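Putative phosphatase (Bacteroides thetaiotaomicron, PDB 3KYA) binds zinc ions and is a putative phosphatase, though its reaction and substrate are not established. Local coordinates at residues K104-L110 / I468-E474; G137-G142 / H461-T467; V396-C402 / F443-L449. Residues are numbered along the deposited sequence.

Interaction 1: K104-L110 / I468-E474; sequences KMVVGTL and IRTISME. With EDO (1,2-ethanediol), chain C.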
loop_
_atom_site.group_PDB
_atom_site.type_symbol
_atom_site.label_atom_id
_atom_site.label_comp_id
_atom_site.label_asym_id
_atom_site.label_seq_id
_atom_site.Cartn_x
_atom_site.Cartn_y
_atom_site.Cartn_z
ATOM N N LYS A 104 -8.642 -16.637 -3.081
ATOM C CA LYS A 104 -7.353 -15.963 -3.213
ATOM C C LYS A 104 -6.371 -16.726 -4.097
ATOM O O LYS A 104 -6.505 -17.928 -4.320
ATOM C CB LYS A 104 -6.712 -15.776 -1.827
ATOM C CG LYS A 104 -7.384 -14.722 -0.965
ATOM C CD LYS A 104 -6.767 -14.658 0.437
ATOM C CE LYS A 104 -7.383 -13.533 1.254
ATOM N NZ LYS A 104 -6.904 -13.569 2.675
HETATM N N MSE A 105 -5.376 -16.001 -4.593
HETATM C CA MSE A 105 -4.271 -16.610 -5.311
HETATM C C MSE A 105 -3.512 -17.506 -4.317
HETATM O O MSE A 105 -3.385 -17.176 -3.118
HETATM C CB MSE A 105 -3.341 -15.538 -5.883
HETATM C CG MSE A 105 -3.986 -14.643 -6.923
HETATM SE SE MSE A 105 -4.153 -15.538 -8.630
HETATM C CE MSE A 105 -2.455 -15.096 -9.456
ATOM N N VAL A 106 -3.028 -18.643 -4.805
ATOM C CA VAL A 106 -2.270 -19.574 -3.983
ATOM C C VAL A 106 -1.081 -20.144 -4.762
ATOM O O VAL A 106 -1.117 -20.217 -5.990
ATOM C CB VAL A 106 -3.145 -20.741 -3.454
ATOM C CG1 VAL A 106 -4.210 -20.217 -2.471
ATOM C CG2 VAL A 106 -3.796 -21.552 -4.608
ATOM N N VAL A 107 -0.033 -20.543 -4.046
ATOM C CA VAL A 107 1.122 -21.172 -4.688
ATOM C C VAL A 107 0.830 -22.676 -4.789
ATOM O O VAL A 107 0.264 -23.260 -3.873
ATOM C CB VAL A 107 2.425 -20.927 -3.922
ATOM C CG1 VAL A 107 3.620 -21.584 -4.638
ATOM C CG2 VAL A 107 2.671 -19.421 -3.754
ATOM N N GLY A 108 1.186 -23.269 -5.922
ATOM C CA GLY A 108 1.031 -24.713 -6.163
ATOM C C GLY A 108 2.310 -25.278 -6.749
ATOM O O GLY A 108 3.250 -24.526 -7.029
ATOM N N THR A 109 2.349 -26.595 -6.945
ATOM C CA THR A 109 3.513 -27.248 -7.545
ATOM C C THR A 109 3.036 -28.003 -8.777
ATOM O O THR A 109 2.224 -28.920 -8.665
ATOM C CB THR A 109 4.226 -28.179 -6.550
ATOM O OG1 THR A 109 4.636 -27.419 -5.395
ATOM C CG2 THR A 109 5.479 -28.846 -7.196
ATOM N N LEU A 110 3.522 -27.593 -9.951
ATOM C CA LEU A 110 3.112 -28.207 -11.227
ATOM C C LEU A 110 3.820 -29.536 -11.502
ATOM O O LEU A 110 3.181 -30.551 -11.802
ATOM C CB LEU A 110 3.436 -27.250 -12.384
ATOM C CG LEU A 110 3.056 -27.714 -13.791
ATOM C CD1 LEU A 110 1.524 -27.699 -13.956
ATOM C CD2 LEU A 110 3.769 -26.892 -14.857
ATOM N N ILE A 468 8.727 -26.675 -10.913
ATOM C CA ILE A 468 7.990 -25.602 -11.544
ATOM C C ILE A 468 6.785 -25.408 -10.626
ATOM O O ILE A 468 6.042 -26.369 -10.359
ATOM C CB ILE A 468 7.512 -25.923 -12.961
ATOM C CG1 ILE A 468 8.685 -26.250 -13.897
ATOM C CG2 ILE A 468 6.700 -24.762 -13.497
ATOM C CD1 ILE A 468 9.743 -25.135 -14.046
ATOM N N ARG A 469 6.624 -24.184 -10.117
ATOM C CA ARG A 469 5.543 -23.810 -9.216
ATOM C C ARG A 469 4.534 -22.953 -9.977
ATOM O O ARG A 469 4.843 -22.416 -11.043
ATOM C CB ARG A 469 6.063 -23.002 -8.026
ATOM C CG ARG A 469 7.246 -23.589 -7.296
ATOM C CD ARG A 469 6.909 -24.827 -6.519
ATOM N NE ARG A 469 6.062 -24.573 -5.355
ATOM C CZ ARG A 469 6.493 -24.127 -4.177
ATOM N NH1 ARG A 469 7.778 -23.836 -3.975
ATOM N NH2 ARG A 469 5.624 -23.971 -3.182
ATOM N N THR A 470 3.325 -22.864 -9.443
ATOM C CA THR A 470 2.296 -22.025 -10.020
ATOM C C THR A 470 1.811 -21.032 -8.978
ATOM O O THR A 470 1.908 -21.296 -7.783
ATOM C CB THR A 470 1.064 -22.837 -10.493
ATOM O OG1 THR A 470 0.535 -23.604 -9.405
ATOM C CG2 THR A 470 1.438 -23.771 -11.639
ATOM N N ILE A 471 1.329 -19.879 -9.434
ATOM C CA ILE A 471 0.608 -18.946 -8.564
ATOM C C ILE A 471 -0.664 -18.687 -9.338
ATOM O O ILE A 471 -0.625 -18.123 -10.440
ATOM C CB ILE A 471 1.335 -17.646 -8.274
ATOM C CG1 ILE A 471 2.720 -17.943 -7.694
ATOM C CG2 ILE A 471 0.477 -16.802 -7.298
ATOM C CD1 ILE A 471 3.610 -16.693 -7.457
ATOM N N SER A 472 -1.789 -19.116 -8.779
ATOM C CA SER A 472 -3.076 -19.028 -9.466
ATOM C C SER A 472 -4.211 -19.069 -8.465
ATOM O O SER A 472 -4.003 -19.419 -7.301
ATOM C CB SER A 472 -3.230 -20.190 -10.445
ATOM O OG SER A 472 -3.158 -21.428 -9.774
HETATM N N MSE A 473 -5.421 -18.772 -8.939
HETATM C CA MSE A 473 -6.606 -18.744 -8.076
HETATM C C MSE A 473 -6.911 -20.123 -7.513
HETATM O O MSE A 473 -6.954 -21.105 -8.257
HETATM C CB MSE A 473 -7.830 -18.248 -8.854
HETATM C CG MSE A 473 -7.748 -16.809 -9.318
HETATM SE SE MSE A 473 -7.613 -15.607 -7.817
HETATM C CE MSE A 473 -9.272 -16.138 -6.951
ATOM N N GLU A 474 -7.131 -20.218 -6.201
ATOM C CA GLU A 474 -7.475 -21.515 -5.618
ATOM C C GLU A 474 -8.789 -22.038 -6.228
ATOM O O GLU A 474 -9.638 -21.253 -6.646
ATOM C CB GLU A 474 -7.585 -21.443 -4.098
ATOM C CG GLU A 474 -8.619 -20.467 -3.604
ATOM C CD GLU A 474 -8.640 -20.341 -2.095
ATOM O OE1 GLU A 474 -8.383 -21.341 -1.389
ATOM O OE2 GLU A 474 -8.951 -19.237 -1.619
HETATM C C1 EDO C . -6.429 -19.233 0.230
HETATM O O1 EDO C . -6.657 -20.604 0.579
HETATM C C2 EDO C . -5.139 -18.731 0.857
HETATM O O2 EDO C . -5.303 -18.616 2.274
HETATM O O HOH W 1 -1.380 -22.225 -7.904
#
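Backbone hydrogen bonds join two antiparallel strands here. Val106 N donates to Ser472 O (2.8 Å), and Ser472 N returns a bond to Val106 O (3.1 Å). Gly108 N to Thr470 O (2.8 Å) and Thr470 N to Gly108 O (2.9 Å) form the next pair. Leu110 N to Ile468 O (2.8 Å) continues the ladder toward Cys111. At the other end Glu474 N binds Lys104 O (3.0 Å), and Lys104 N binds the carboxylate of Glu474 through OE2 (3.0 Å). Glu474 OE1 accepts from O1 of a 1,2-ethanediol (2.7 Å), probably from the crystallisation liquor. Gly108 O also accepts from Arg469 NE at 3.3 Å. The rest of that guanidinium is held by salt bridges to Asp434 and Asp462. Thr109 OG1 is bonded to Asp434 as well.

The pairing is the Velcro closure of a six-bladed β-propeller. Strand 105-110, from the N-terminal side of the propeller, completes the blade whose other main strands come from the end of the chain.

A water binds Val106 O (2.8 Å), Thr470 OG1 (2.8 Å) and Ser472 OG (2.7 Å) on the face bearing these residues. Gly108 belongs to this face too; a CB there would lie 2.8 Å from Thr470 OG1. The other face carries Val107 and Ile471, and farther along Thr109 and Arg469; Val107 CG2 lies 4.2 Å from Ile471 CG1. The selenomethionines Met105 and Met473 bring their SE atoms to 3.6 Å. Leu110 CD2 packs 3.9 Å from Ile468 CG2, and both side chains reach Ile167 of the adjacent blade.

Interaction 2: G137-G142 / H461-T467; sequences GFSDNG and HDQVGHT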
loop_
_atom_site.group_PDB
_atom_site.type_symbol
_atom_site.label_atom_id
_atom_site.label_comp_id
_atom_site.label_asym_id
_atom_site.label_seq_id
_atom_site.Cartn_x
_atom_site.Cartn_y
_atom_site.Cartn_z
ATOM N N GLY A 137 14.181 -32.858 -12.675
ATOM C CA GLY A 137 15.390 -32.232 -13.205
ATOM C C GLY A 137 15.432 -30.827 -12.641
ATOM O O GLY A 137 15.625 -30.655 -11.428
ATOM N N PHE A 138 15.267 -29.847 -13.525
ATOM C CA PHE A 138 15.111 -28.416 -13.173
ATOM C C PHE A 138 16.114 -27.816 -12.180
ATOM O O PHE A 138 15.782 -26.824 -11.520
ATOM C CB PHE A 138 13.707 -28.217 -12.555
ATOM C CG PHE A 138 12.578 -28.759 -13.394
ATOM C CD1 PHE A 138 12.192 -28.105 -14.552
ATOM C CD2 PHE A 138 11.897 -29.913 -13.019
ATOM C CE1 PHE A 138 11.164 -28.590 -15.334
ATOM C CE2 PHE A 138 10.840 -30.414 -13.803
ATOM C CZ PHE A 138 10.478 -29.751 -14.954
ATOM N N SER A 139 17.341 -28.333 -12.141
ATOM C CA SER A 139 18.284 -27.973 -11.066
ATOM C C SER A 139 19.272 -26.845 -11.345
ATOM O O SER A 139 19.834 -26.270 -10.403
ATOM C CB SER A 139 19.027 -29.235 -10.614
ATOM O OG SER A 139 19.781 -29.816 -11.659
ATOM N N ASP A 140 19.475 -26.512 -12.612
ATOM C CA ASP A 140 20.346 -25.398 -12.966
ATOM C C ASP A 140 19.520 -24.124 -13.022
ATOM O O ASP A 140 18.298 -24.183 -13.176
ATOM C CB ASP A 140 21.002 -25.662 -14.304
ATOM C CG ASP A 140 21.873 -26.896 -14.276
ATOM O OD1 ASP A 140 22.785 -26.981 -13.413
ATOM O OD2 ASP A 140 21.639 -27.781 -15.113
ATOM N N ASN A 141 20.180 -22.976 -12.857
ATOM C CA ASN A 141 19.515 -21.671 -12.941
ATOM C C ASN A 141 18.823 -21.552 -14.305
ATOM O O ASN A 141 19.460 -21.755 -15.348
ATOM C CB ASN A 141 20.561 -20.572 -12.702
ATOM C CG ASN A 141 19.968 -19.168 -12.584
ATOM O OD1 ASN A 141 19.191 -18.740 -13.417
ATOM N ND2 ASN A 141 20.393 -18.432 -11.553
ATOM N N GLY A 142 17.525 -21.240 -14.310
ATOM C CA GLY A 142 16.772 -21.196 -15.568
ATOM C C GLY A 142 15.909 -19.984 -15.829
ATOM O O GLY A 142 15.742 -19.131 -14.958
ATOM N N HIS A 461 10.066 -20.881 -11.867
ATOM C CA HIS A 461 11.093 -21.901 -11.842
ATOM C C HIS A 461 11.846 -21.827 -10.518
ATOM O O HIS A 461 12.624 -20.883 -10.284
ATOM C CB HIS A 461 12.052 -21.777 -13.024
ATOM C CG HIS A 461 13.187 -22.748 -12.973
ATOM N ND1 HIS A 461 14.472 -22.420 -13.365
ATOM C CD2 HIS A 461 13.252 -24.012 -12.489
ATOM C CE1 HIS A 461 15.259 -23.466 -13.186
ATOM N NE2 HIS A 461 14.551 -24.439 -12.638
ATOM N N ASP A 462 11.588 -22.814 -9.657
ATOM C CA ASP A 462 12.203 -22.912 -8.334
ATOM C C ASP A 462 13.428 -23.823 -8.544
ATOM O O ASP A 462 13.354 -25.050 -8.479
ATOM C CB ASP A 462 11.177 -23.454 -7.347
ATOM C CG ASP A 462 11.627 -23.388 -5.903
ATOM O OD1 ASP A 462 12.838 -23.423 -5.634
ATOM O OD2 ASP A 462 10.733 -23.355 -5.027
ATOM N N GLN A 463 14.533 -23.161 -8.867
ATOM C CA GLN A 463 15.792 -23.823 -9.210
ATOM C C GLN A 463 16.295 -24.816 -8.175
ATOM O O GLN A 463 16.672 -25.926 -8.542
ATOM C CB GLN A 463 16.895 -22.782 -9.440
ATOM C CG GLN A 463 18.229 -23.366 -9.876
ATOM C CD GLN A 463 19.393 -22.446 -9.550
ATOM O OE1 GLN A 463 19.196 -21.285 -9.179
ATOM N NE2 GLN A 463 20.608 -22.956 -9.681
ATOM N N VAL A 464 16.320 -24.426 -6.898
ATOM C CA VAL A 464 16.850 -25.315 -5.849
ATOM C C VAL A 464 15.788 -26.293 -5.299
ATOM O O VAL A 464 16.113 -27.394 -4.879
ATOM C CB VAL A 464 17.647 -24.497 -4.779
ATOM C CG1 VAL A 464 17.995 -25.341 -3.556
ATOM C CG2 VAL A 464 18.939 -23.937 -5.418
ATOM N N GLY A 465 14.514 -25.929 -5.379
ATOM C CA GLY A 465 13.457 -26.897 -5.086
ATOM C C GLY A 465 13.352 -27.938 -6.210
ATOM O O GLY A 465 12.774 -29.027 -6.032
ATOM N N HIS A 466 13.940 -27.609 -7.367
ATOM C CA HIS A 466 13.923 -28.456 -8.575
ATOM C C HIS A 466 12.494 -28.689 -9.089
ATOM O O HIS A 466 12.141 -29.786 -9.582
ATOM C CB HIS A 466 14.633 -29.794 -8.363
ATOM C CG HIS A 466 16.005 -29.668 -7.760
ATOM N ND1 HIS A 466 16.777 -28.533 -7.891
ATOM C CD2 HIS A 466 16.774 -30.573 -7.104
ATOM C CE1 HIS A 466 17.934 -28.719 -7.275
ATOM N NE2 HIS A 466 17.961 -29.953 -6.799
ATOM N N THR A 467 11.697 -27.629 -9.012
ATOM C CA THR A 467 10.292 -27.665 -9.391
ATOM C C THR A 467 9.833 -26.459 -10.209
ATOM O O THR A 467 10.472 -25.380 -10.221
ATOM C CB THR A 467 9.391 -27.666 -8.130
ATOM O OG1 THR A 467 9.801 -26.607 -7.247
ATOM C CG2 THR A 467 9.488 -28.990 -7.369
HETATM O O HOH W 2 12.968 -32.298 -10.087
#
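Phe138, His461 and Gln463 lose the most surface in this contact. Phe138 sits in the loop leading into strand 141-147, the innermost strand of the first full blade of the β-propeller. His461 and Gln463 belong to the end of strand 457-462 and the turn after it, in the closing blade. The contact is thus a joint between neighbouring blades.

His461 NE2 donates to Phe138 O at 2.9 Å. The edge of the same ring meets more backbone: CE1 lies 3.1 Å from Asp140 O and 3.4 Å from Gly142 N. The Phe138 ring touches the end of the turn, with CD2 3.4 Å from His466 O, and packs on Ile468. Gln463 reaches across with its CG 3.4 Å from Ser139 O, and its NE2 gives that oxygen a weak hydrogen bond of 3.5 Å.

Asp462 shapes the turn. Its OD1 accepts from Gly465 N (3.0 Å), an Asx motif, and its backbone faces both His466 and Thr467 in a G1 β-bulge. Ser139 CB makes a CH-π contact with the His466 ring, 3.8 Å from its centroid.

The bond to Phe138 O implies that His461 carries a proton on NE2.

Interaction 3: V396-C402 / F443-L449; sequences VDRLNFC and FRDVSGL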
loop_
_atom_site.group_PDB
_atom_site.type_symbol
_atom_site.label_atom_id
_atom_site.label_comp_id
_atom_site.label_asym_id
_atom_site.label_seq_id
_atom_site.Cartn_x
_atom_site.Cartn_y
_atom_site.Cartn_z
ATOM N N VAL A 396 11.463 -12.581 -9.650
ATOM C CA VAL A 396 11.934 -13.557 -8.682
ATOM C C VAL A 396 13.275 -13.046 -8.118
ATOM O O VAL A 396 14.200 -12.764 -8.871
ATOM C CB VAL A 396 12.000 -15.012 -9.256
ATOM C CG1 VAL A 396 10.578 -15.592 -9.323
ATOM C CG2 VAL A 396 12.749 -15.108 -10.632
ATOM N N ASP A 397 13.313 -12.899 -6.792
ATOM C CA ASP A 397 14.466 -12.376 -6.026
ATOM C C ASP A 397 15.137 -13.631 -5.504
ATOM O O ASP A 397 14.772 -14.156 -4.455
ATOM C CB ASP A 397 13.938 -11.474 -4.929
ATOM C CG ASP A 397 15.026 -10.698 -4.206
ATOM O OD1 ASP A 397 16.189 -10.692 -4.683
ATOM O OD2 ASP A 397 14.689 -10.090 -3.169
ATOM N N ARG A 398 16.134 -14.102 -6.244
ATOM C CA ARG A 398 16.633 -15.481 -6.065
ATOM C C ARG A 398 17.055 -15.885 -4.669
ATOM O O ARG A 398 16.555 -16.887 -4.156
ATOM C CB ARG A 398 17.749 -15.836 -7.081
ATOM C CG ARG A 398 18.051 -17.332 -7.101
ATOM C CD ARG A 398 19.024 -17.780 -8.210
ATOM N NE ARG A 398 20.331 -17.148 -8.063
ATOM C CZ ARG A 398 21.330 -17.586 -7.301
ATOM N NH1 ARG A 398 21.221 -18.685 -6.561
ATOM N NH2 ARG A 398 22.468 -16.898 -7.276
ATOM N N LEU A 399 17.952 -15.113 -4.053
ATOM C CA LEU A 399 18.484 -15.488 -2.747
ATOM C C LEU A 399 17.597 -15.060 -1.582
ATOM O O LEU A 399 17.939 -15.297 -0.424
ATOM C CB LEU A 399 19.936 -14.994 -2.593
ATOM C CG LEU A 399 20.951 -15.756 -3.461
ATOM C CD1 LEU A 399 22.366 -15.183 -3.319
ATOM C CD2 LEU A 399 20.950 -17.268 -3.147
ATOM N N ASN A 400 16.468 -14.432 -1.894
ATOM C CA ASN A 400 15.457 -14.118 -0.878
ATOM C C ASN A 400 14.232 -15.038 -0.995
ATOM O O ASN A 400 13.252 -14.845 -0.289
ATOM C CB ASN A 400 15.057 -12.649 -0.933
ATOM C CG ASN A 400 16.167 -11.734 -0.467
ATOM O OD1 ASN A 400 16.932 -12.089 0.435
ATOM N ND2 ASN A 400 16.273 -10.556 -1.081
ATOM N N PHE A 401 14.293 -16.020 -1.893
ATOM C CA PHE A 401 13.276 -17.070 -1.992
ATOM C C PHE A 401 11.835 -16.567 -2.134
ATOM O O PHE A 401 10.909 -17.111 -1.511
ATOM C CB PHE A 401 13.372 -17.971 -0.751
ATOM C CG PHE A 401 14.799 -18.195 -0.253
ATOM C CD1 PHE A 401 15.745 -18.835 -1.047
ATOM C CD2 PHE A 401 15.166 -17.792 1.023
ATOM C CE1 PHE A 401 17.043 -19.049 -0.583
ATOM C CE2 PHE A 401 16.463 -17.995 1.507
ATOM C CZ PHE A 401 17.407 -18.634 0.709
ATOM N N CYS A 402 11.634 -15.548 -2.961
ATOM C CA CYS A 402 10.302 -14.981 -3.131
ATOM C C CYS A 402 10.105 -14.239 -4.455
ATOM O O CYS A 402 11.054 -13.979 -5.197
ATOM C CB CYS A 402 10.018 -14.033 -1.964
ATOM S SG CYS A 402 11.131 -12.600 -1.882
ATOM N N PHE A 443 9.435 -20.873 -1.211
ATOM C CA PHE A 443 10.231 -21.311 -2.347
ATOM C C PHE A 443 11.662 -21.507 -1.866
ATOM O O PHE A 443 11.991 -21.159 -0.720
ATOM C CB PHE A 443 10.272 -20.241 -3.449
ATOM C CG PHE A 443 8.916 -19.821 -4.004
ATOM C CD1 PHE A 443 8.348 -20.484 -5.084
ATOM C CD2 PHE A 443 8.256 -18.696 -3.502
ATOM C CE1 PHE A 443 7.104 -20.081 -5.606
ATOM C CE2 PHE A 443 7.049 -18.280 -4.029
ATOM C CZ PHE A 443 6.463 -18.977 -5.078
ATOM N N ARG A 444 12.503 -22.106 -2.712
ATOM C CA ARG A 444 13.949 -22.123 -2.474
ATOM C C ARG A 444 14.463 -21.129 -3.526
ATOM O O ARG A 444 13.708 -20.222 -3.913
ATOM C CB ARG A 444 14.547 -23.533 -2.550
ATOM C CG ARG A 444 13.911 -24.489 -1.529
ATOM C CD ARG A 444 14.637 -25.796 -1.368
ATOM N NE ARG A 444 15.936 -25.594 -0.734
ATOM C CZ ARG A 444 16.681 -26.554 -0.206
ATOM N NH1 ARG A 444 16.275 -27.817 -0.224
ATOM N NH2 ARG A 444 17.841 -26.242 0.345
ATOM N N ASP A 445 15.711 -21.234 -3.982
ATOM C CA ASP A 445 16.218 -20.263 -4.981
ATOM C C ASP A 445 15.316 -20.218 -6.237
ATOM O O ASP A 445 15.119 -21.238 -6.896
ATOM C CB ASP A 445 17.653 -20.583 -5.405
ATOM C CG ASP A 445 18.620 -20.678 -4.235
ATOM O OD1 ASP A 445 18.312 -21.381 -3.227
ATOM O OD2 ASP A 445 19.717 -20.080 -4.359
ATOM N N VAL A 446 14.805 -19.036 -6.571
ATOM C CA VAL A 446 13.889 -18.844 -7.712
ATOM C C VAL A 446 14.544 -18.007 -8.812
ATOM O O VAL A 446 15.000 -16.894 -8.564
ATOM C CB VAL A 446 12.532 -18.222 -7.261
ATOM C CG1 VAL A 446 11.620 -19.300 -6.670
ATOM C CG2 VAL A 446 12.748 -17.054 -6.274
ATOM N N SER A 447 14.543 -18.534 -10.036
ATOM C CA SER A 447 15.253 -17.910 -11.171
ATOM C C SER A 447 14.397 -17.530 -12.388
ATOM O O SER A 447 14.729 -16.581 -13.101
ATOM C CB SER A 447 16.381 -18.858 -11.637
ATOM O OG SER A 447 15.862 -20.138 -12.003
ATOM N N GLY A 448 13.326 -18.278 -12.628
ATOM C CA GLY A 448 12.450 -18.071 -13.783
ATOM C C GLY A 448 11.033 -17.684 -13.397
ATOM O O GLY A 448 10.534 -18.095 -12.338
ATOM N N LEU A 449 10.389 -16.896 -14.261
ATOM C CA LEU A 449 9.046 -16.390 -14.015
ATOM C C LEU A 449 8.360 -15.975 -15.308
ATOM O O LEU A 449 8.963 -15.281 -16.144
ATOM C CB LEU A 449 9.107 -15.156 -13.085
ATOM C CG LEU A 449 7.784 -14.572 -12.591
ATOM C CD1 LEU A 449 7.105 -15.540 -11.635
ATOM C CD2 LEU A 449 7.991 -13.185 -11.907
HETATM O O HOH W 3 10.150 -18.715 0.513
#
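This is a buried contact between two adjacent blades of the β-propeller. Residues 396-402 form the turn between the second and third strands of blade 374-415. Residues 443-449 comprise the approach to strand 446-452, the innermost strand of the closing blade, and its first residues. No direct hydrogen bond crosses the interface, which is held by apolar contacts, one salt bridge and one water.

Val396 points toward 443-449 and buries the largest area of any residue in the contact. Val396 CB lies 3.7 Å from Val446 CG2, and Val396 CG1 lies 4.1 Å from Leu449 CB. Val446 CG2 also reaches Cys402 O at 3.7 Å, so this methyl touches both ends of the turn.

The turn is braced from within. Asp397 N bonds to Cys402 O (3.0 Å), Asn400 N to Asp397 O (3.1 Å), and Asn400 ND2 to Asp397 OD2 (2.7 Å). Residues 398-400 make a short 3-10 segment that carries Arg398 to the other blade. There Arg398 NH1 forms a salt bridge with Asp445 OD2 (3.0 Å). Nearby, Val446 O is buried without a conventional hydrogen-bond partner; Arg398 CA approaches it at 3.3 Å in a CA-H...O contact.

Phe401 lies along residues 443-445. Its CB is 3.5 Å from Phe443 O and its CD1 3.6 Å from Arg444 C. Its ring also meets Trp430 edge-to-face.

Ser447 and Gly448 both face His461 in a classic β-bulge, and Ser447 OG accepts from Gly142 N of the first blade. A water links the segments, donating to Phe401 O (2.7 Å) and accepting from Phe443 N (2.9 Å).

Overall arrangement
From the N terminus the chain passes through the IPT/TIG region and then gives strand 105-110 to the propeller. Interaction 1 closes the widest loop, pairing this strand with 468-474 and so shutting the ring. Residues 137-142 follow, and interaction 2 brings them to 461-467, nested inside interaction 1. Interaction 3, between 396-402 and 443-449, nests inside interaction 2. None of the loops cross. All three meet in the closing blade: interaction 1 completes its sheet, interaction 2 joins it to the first full blade, and interaction 3 joins it to the blade before it. Backbone hydrogen bonds of His461 with Ser447 and Gly448 connect interactions 2 and 3.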